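Local coordinates for glutaredoxin related protein (Sulfolobus solfataricus, PDB 4MNN) that probably exchanges thiols and disulfides in other proteins, as an atypical protein disulfide oxidoreductase of the glutaredoxin family with a thioredoxin fold, at residues A[103-114]-A[148-158]. Residues are numbered along the deposited sequence; the frame is centred on the assembly and turned at random.
Sequences VKLFVTPDCTKC and YRVLSVPKIIF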
loop_
_atom_site.group_PDB
_atom_site.type_symbol
_atom_site.label_atom_id
_atom_site.label_comp_id
_atom_site.label_asym_id
_atom_site.label_seq_id
_atom_site.Cartn_x
_atom_site.Cartn_y
_atom_site.Cartn_z
ATOM N N VAL A 103 2.708 -8.834 7.500
ATOM C CA VAL A 103 1.756 -7.893 8.071
ATOM C C VAL A 103 0.735 -7.701 6.949
ATOM O O VAL A 103 1.086 -7.227 5.863
ATOM C CB VAL A 103 2.399 -6.509 8.415
ATOM C CG1 VAL A 103 1.309 -5.543 8.984
ATOM C CG2 VAL A 103 3.515 -6.700 9.436
ATOM N N LYS A 104 -0.513 -8.110 7.180
ATOM C CA LYS A 104 -1.567 -7.932 6.191
ATOM C C LYS A 104 -2.638 -7.030 6.738
ATOM O O LYS A 104 -3.171 -7.265 7.828
ATOM C CB LYS A 104 -2.215 -9.260 5.810
ATOM C CG LYS A 104 -1.207 -10.187 5.150
ATOM C CD LYS A 104 -1.783 -11.563 4.853
ATOM C CE LYS A 104 -0.685 -12.368 4.117
ATOM N NZ LYS A 104 -1.208 -13.597 3.531
ATOM N N LEU A 105 -2.968 -6.015 5.959
ATOM C CA LEU A 105 -4.004 -5.066 6.345
ATOM C C LEU A 105 -5.189 -5.238 5.403
ATOM O O LEU A 105 -5.011 -5.190 4.195
ATOM C CB LEU A 105 -3.483 -3.623 6.216
ATOM C CG LEU A 105 -4.593 -2.566 6.377
ATOM C CD1 LEU A 105 -5.137 -2.613 7.802
ATOM C CD2 LEU A 105 -4.060 -1.133 6.076
ATOM N N PHE A 106 -6.373 -5.479 5.953
ATOM C CA PHE A 106 -7.584 -5.566 5.162
ATOM C C PHE A 106 -8.332 -4.253 5.280
ATOM O O PHE A 106 -8.509 -3.732 6.379
ATOM C CB PHE A 106 -8.459 -6.721 5.654
ATOM C CG PHE A 106 -7.832 -8.078 5.364
ATOM C CD1 PHE A 106 -8.160 -8.769 4.208
ATOM C CD2 PHE A 106 -6.821 -8.576 6.178
ATOM C CE1 PHE A 106 -7.490 -9.930 3.858
ATOM C CE2 PHE A 106 -6.131 -9.743 5.843
ATOM C CZ PHE A 106 -6.476 -10.416 4.675
ATOM N N VAL A 107 -8.780 -3.740 4.137
ATOM C CA VAL A 107 -9.547 -2.504 4.086
ATOM C C VAL A 107 -10.698 -2.653 3.086
ATOM O O VAL A 107 -10.826 -3.680 2.413
ATOM C CB VAL A 107 -8.668 -1.308 3.549
ATOM C CG1 VAL A 107 -7.402 -1.128 4.400
ATOM C CG2 VAL A 107 -8.271 -1.560 2.061
ATOM N N THR A 108 -11.549 -1.628 3.039
ATOM C CA THR A 108 -12.597 -1.503 2.017
ATOM C C THR A 108 -12.698 0.005 1.773
ATOM O O THR A 108 -12.220 0.793 2.585
ATOM C CB THR A 108 -13.988 -2.038 2.459
ATOM O OG1 THR A 108 -14.508 -1.229 3.535
ATOM C CG2 THR A 108 -13.853 -3.477 2.916
ATOM N N PRO A 109 -13.276 0.428 0.632
ATOM C CA PRO A 109 -13.425 1.852 0.310
ATOM C C PRO A 109 -14.291 2.575 1.345
ATOM O O PRO A 109 -13.941 3.661 1.807
ATOM C CB PRO A 109 -14.086 1.826 -1.069
ATOM C CG PRO A 109 -13.456 0.638 -1.704
ATOM C CD PRO A 109 -13.508 -0.404 -0.564
ATOM N N ASP A 110 -15.416 1.962 1.724
ATOM C CA ASP A 110 -16.312 2.574 2.711
ATOM C C ASP A 110 -15.732 2.298 4.080
ATOM O O ASP A 110 -16.260 1.477 4.842
ATOM C CB ASP A 110 -17.713 1.957 2.617
ATOM C CG ASP A 110 -18.736 2.672 3.500
ATOM O OD1 ASP A 110 -19.825 2.097 3.701
ATOM O OD2 ASP A 110 -18.466 3.804 3.990
ATOM N N CYS A 111 -14.632 2.978 4.405
ATOM C CA CYS A 111 -14.000 2.735 5.686
ATOM C C CYS A 111 -13.258 3.968 6.170
ATOM O O CYS A 111 -12.263 4.372 5.578
ATOM C CB CYS A 111 -13.042 1.538 5.559
ATOM S SG CYS A 111 -12.086 1.161 7.056
ATOM N N THR A 112 -13.742 4.541 7.263
ATOM C CA THR A 112 -13.139 5.743 7.802
ATOM C C THR A 112 -11.759 5.564 8.377
ATOM O O THR A 112 -10.882 6.367 8.097
ATOM C CB THR A 112 -14.050 6.383 8.882
ATOM O OG1 THR A 112 -15.270 6.805 8.268
ATOM C CG2 THR A 112 -13.368 7.588 9.516
ATOM N N LYS A 113 -11.541 4.515 9.170
ATOM C CA LYS A 113 -10.228 4.364 9.756
ATOM C C LYS A 113 -9.210 3.654 8.896
ATOM O O LYS A 113 -8.057 3.602 9.264
ATOM C CB LYS A 113 -10.299 3.653 11.125
ATOM C CG LYS A 113 -10.908 4.471 12.243
ATOM C CD LYS A 113 -10.845 3.752 13.576
ATOM C CE LYS A 113 -11.626 2.440 13.548
ATOM N NZ LYS A 113 -13.079 2.590 13.200
ATOM N N CYS A 114 -9.597 3.139 7.741
ATOM C CA CYS A 114 -8.620 2.399 6.947
ATOM C C CYS A 114 -7.471 3.236 6.397
ATOM O O CYS A 114 -6.336 2.818 6.467
ATOM C CB CYS A 114 -9.302 1.651 5.799
ATOM S SG CYS A 114 -10.372 0.245 6.320
ATOM N N TYR A 148 -8.935 -15.119 6.687
ATOM C CA TYR A 148 -8.494 -14.519 7.940
ATOM C C TYR A 148 -9.642 -14.068 8.841
ATOM O O TYR A 148 -9.430 -13.373 9.852
ATOM C CB TYR A 148 -7.489 -13.380 7.652
ATOM C CG TYR A 148 -6.222 -13.906 7.006
ATOM C CD1 TYR A 148 -6.039 -13.818 5.627
ATOM C CD2 TYR A 148 -5.258 -14.585 7.756
ATOM C CE1 TYR A 148 -4.935 -14.389 5.006
ATOM C CE2 TYR A 148 -4.134 -15.169 7.138
ATOM C CZ TYR A 148 -3.990 -15.060 5.763
ATOM O OH TYR A 148 -2.894 -15.609 5.103
ATOM N N ARG A 149 -10.860 -14.501 8.501
ATOM C CA ARG A 149 -12.039 -14.220 9.323
ATOM C C ARG A 149 -12.303 -12.742 9.593
ATOM O O ARG A 149 -12.728 -12.329 10.681
ATOM C CB ARG A 149 -11.919 -14.990 10.652
ATOM C CG ARG A 149 -11.781 -16.518 10.485
ATOM C CD ARG A 149 -11.875 -17.173 11.876
ATOM N NE ARG A 149 -12.054 -18.623 11.891
ATOM C CZ ARG A 149 -11.465 -19.492 11.071
ATOM N NH1 ARG A 149 -10.632 -19.079 10.114
ATOM N NH2 ARG A 149 -11.691 -20.797 11.229
ATOM N N VAL A 150 -12.084 -11.955 8.561
ATOM C CA VAL A 150 -12.283 -10.517 8.628
ATOM C C VAL A 150 -13.753 -10.150 8.403
ATOM O O VAL A 150 -14.386 -10.640 7.465
ATOM C CB VAL A 150 -11.379 -9.827 7.555
ATOM C CG1 VAL A 150 -11.594 -8.260 7.549
ATOM C CG2 VAL A 150 -9.891 -10.203 7.832
ATOM N N LEU A 151 -14.304 -9.344 9.308
ATOM C CA LEU A 151 -15.661 -8.820 9.155
ATOM C C LEU A 151 -15.434 -7.291 9.041
ATOM O O LEU A 151 -15.360 -6.725 7.925
ATOM C CB LEU A 151 -16.566 -9.189 10.360
ATOM C CG LEU A 151 -17.017 -10.655 10.412
ATOM C CD1 LEU A 151 -17.813 -10.906 11.689
ATOM C CD2 LEU A 151 -17.879 -10.961 9.175
ATOM N N SER A 152 -15.240 -6.620 10.162
ATOM C CA SER A 152 -15.015 -5.176 10.082
ATOM C C SER A 152 -13.558 -4.848 9.674
ATOM O O SER A 152 -12.605 -5.658 9.853
ATOM C CB SER A 152 -15.351 -4.507 11.418
ATOM O OG SER A 152 -14.394 -4.816 12.432
ATOM N N VAL A 153 -13.396 -3.653 9.119
ATOM C CA VAL A 153 -12.064 -3.169 8.719
ATOM C C VAL A 153 -11.905 -1.776 9.350
ATOM O O VAL A 153 -12.902 -1.164 9.750
ATOM C CB VAL A 153 -11.943 -3.100 7.178
ATOM C CG1 VAL A 153 -11.903 -4.517 6.581
ATOM C CG2 VAL A 153 -13.193 -2.333 6.554
ATOM N N PRO A 154 -10.660 -1.289 9.517
ATOM C CA PRO A 154 -9.424 -1.987 9.155
ATOM C C PRO A 154 -9.160 -3.157 10.094
ATOM O O PRO A 154 -9.580 -3.145 11.262
ATOM C CB PRO A 154 -8.346 -0.909 9.323
ATOM C CG PRO A 154 -8.904 -0.063 10.455
ATOM C CD PRO A 154 -10.357 0.064 10.038
ATOM N N LYS A 155 -8.449 -4.169 9.590
ATOM C CA LYS A 155 -8.094 -5.317 10.423
ATOM C C LYS A 155 -6.672 -5.735 10.007
ATOM O O LYS A 155 -6.420 -5.925 8.827
ATOM C CB LYS A 155 -9.073 -6.484 10.189
ATOM C CG LYS A 155 -8.760 -7.702 11.109
ATOM C CD LYS A 155 -8.815 -7.319 12.612
ATOM C CE LYS A 155 -8.406 -8.502 13.517
ATOM N NZ LYS A 155 -8.292 -8.118 14.994
ATOM N N ILE A 156 -5.752 -5.845 10.969
ATOM C CA ILE A 156 -4.378 -6.221 10.633
ATOM C C ILE A 156 -4.157 -7.643 11.119
ATOM O O ILE A 156 -4.572 -8.005 12.235
ATOM C CB ILE A 156 -3.328 -5.324 11.353
ATOM C CG1 ILE A 156 -3.591 -3.834 11.059
ATOM C CG2 ILE A 156 -1.941 -5.705 10.888
ATOM C CD1 ILE A 156 -2.740 -2.855 11.973
ATOM N N ILE A 157 -3.537 -8.436 10.261
ATOM C CA ILE A 157 -3.200 -9.829 10.567
ATOM C C ILE A 157 -1.676 -9.914 10.575
ATOM O O ILE A 157 -1.020 -9.521 9.615
ATOM C CB ILE A 157 -3.749 -10.801 9.472
ATOM C CG1 ILE A 157 -5.266 -10.656 9.358
ATOM C CG2 ILE A 157 -3.327 -12.272 9.809
ATOM C CD1 ILE A 157 -6.044 -11.020 10.616
ATOM N N PHE A 158 -1.109 -10.381 11.680
ATOM C CA PHE A 158 0.337 -10.545 11.775
ATOM C C PHE A 158 0.725 -12.047 11.700
ATOM O O PHE A 158 0.062 -12.882 12.315
ATOM C CB PHE A 158 0.847 -9.987 13.112
ATOM C CG PHE A 158 0.544 -8.522 13.318
ATOM C CD1 PHE A 158 -0.631 -8.120 13.942
ATOM C CD2 PHE A 158 1.444 -7.561 12.906
ATOM C CE1 PHE A 158 -0.907 -6.767 14.161
ATOM C CE2 PHE A 158 1.196 -6.203 13.110
ATOM C CZ PHE A 158 0.012 -5.798 13.744
#
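K104 and I157 face each other as a hydrogen-bonded antiparallel pair: K104 N donates to I157 O at 2.9 Å in a nearly straight bond, and I157 N returns a bond to K104 O. The F106-K155 pair repeats the pattern less evenly, since F106 N meets K155 O almost straight, whereas K155 N reaches F106 O over 3.2 Å at 153°. All four acceptors are met in their carbonyl planes. K104 O and F106 O also receive CA-H...O contacts, from I156 CA and P154 CA. The other backbone edge of strand 103-107 bonds strand 131-137, through V103, L105 and V107, and strand 155-158, outermost on this side of the sheet, takes the remaining edge.

On the face carrying K104 and F106, V150 CG2 sits over the F106 ring, 4.0 Å from its centroid and 21° off the normal. I157 CG1 touches CE2. With chi1 at -69°, CG is anti to F106's own carbonyl carbon and beside its N, the atom that bonds K155 O, which brings that oxygen to the ring edge, in plane. Replacing F106 by an alanine removes the ring, which would probably open a gap beneath V150 and leave the Y148 ring, whose CD1 meets F106 CZ at 3.6 Å, less firmly positioned. D160 takes a salt bridge from K104 NZ and a hydrogen bond from Y148 OH, pairing the polar ends of both side chains.

Beyond the strands, the cis peptide between V153 and P154 brings both residues against the C111-C114 disulfide. C111 SG lies 3.6 Å from P154 CD, and C114 SG 3.6 Å from P154 N. This is the cis-proline loop of the thioredoxin fold facing a CxxC motif at a helix start. The chemistry divides accordingly: paired amides and carbonyls fix the strands, while the disulfide meets the loop through van der Waals contacts, consistent with a redox site.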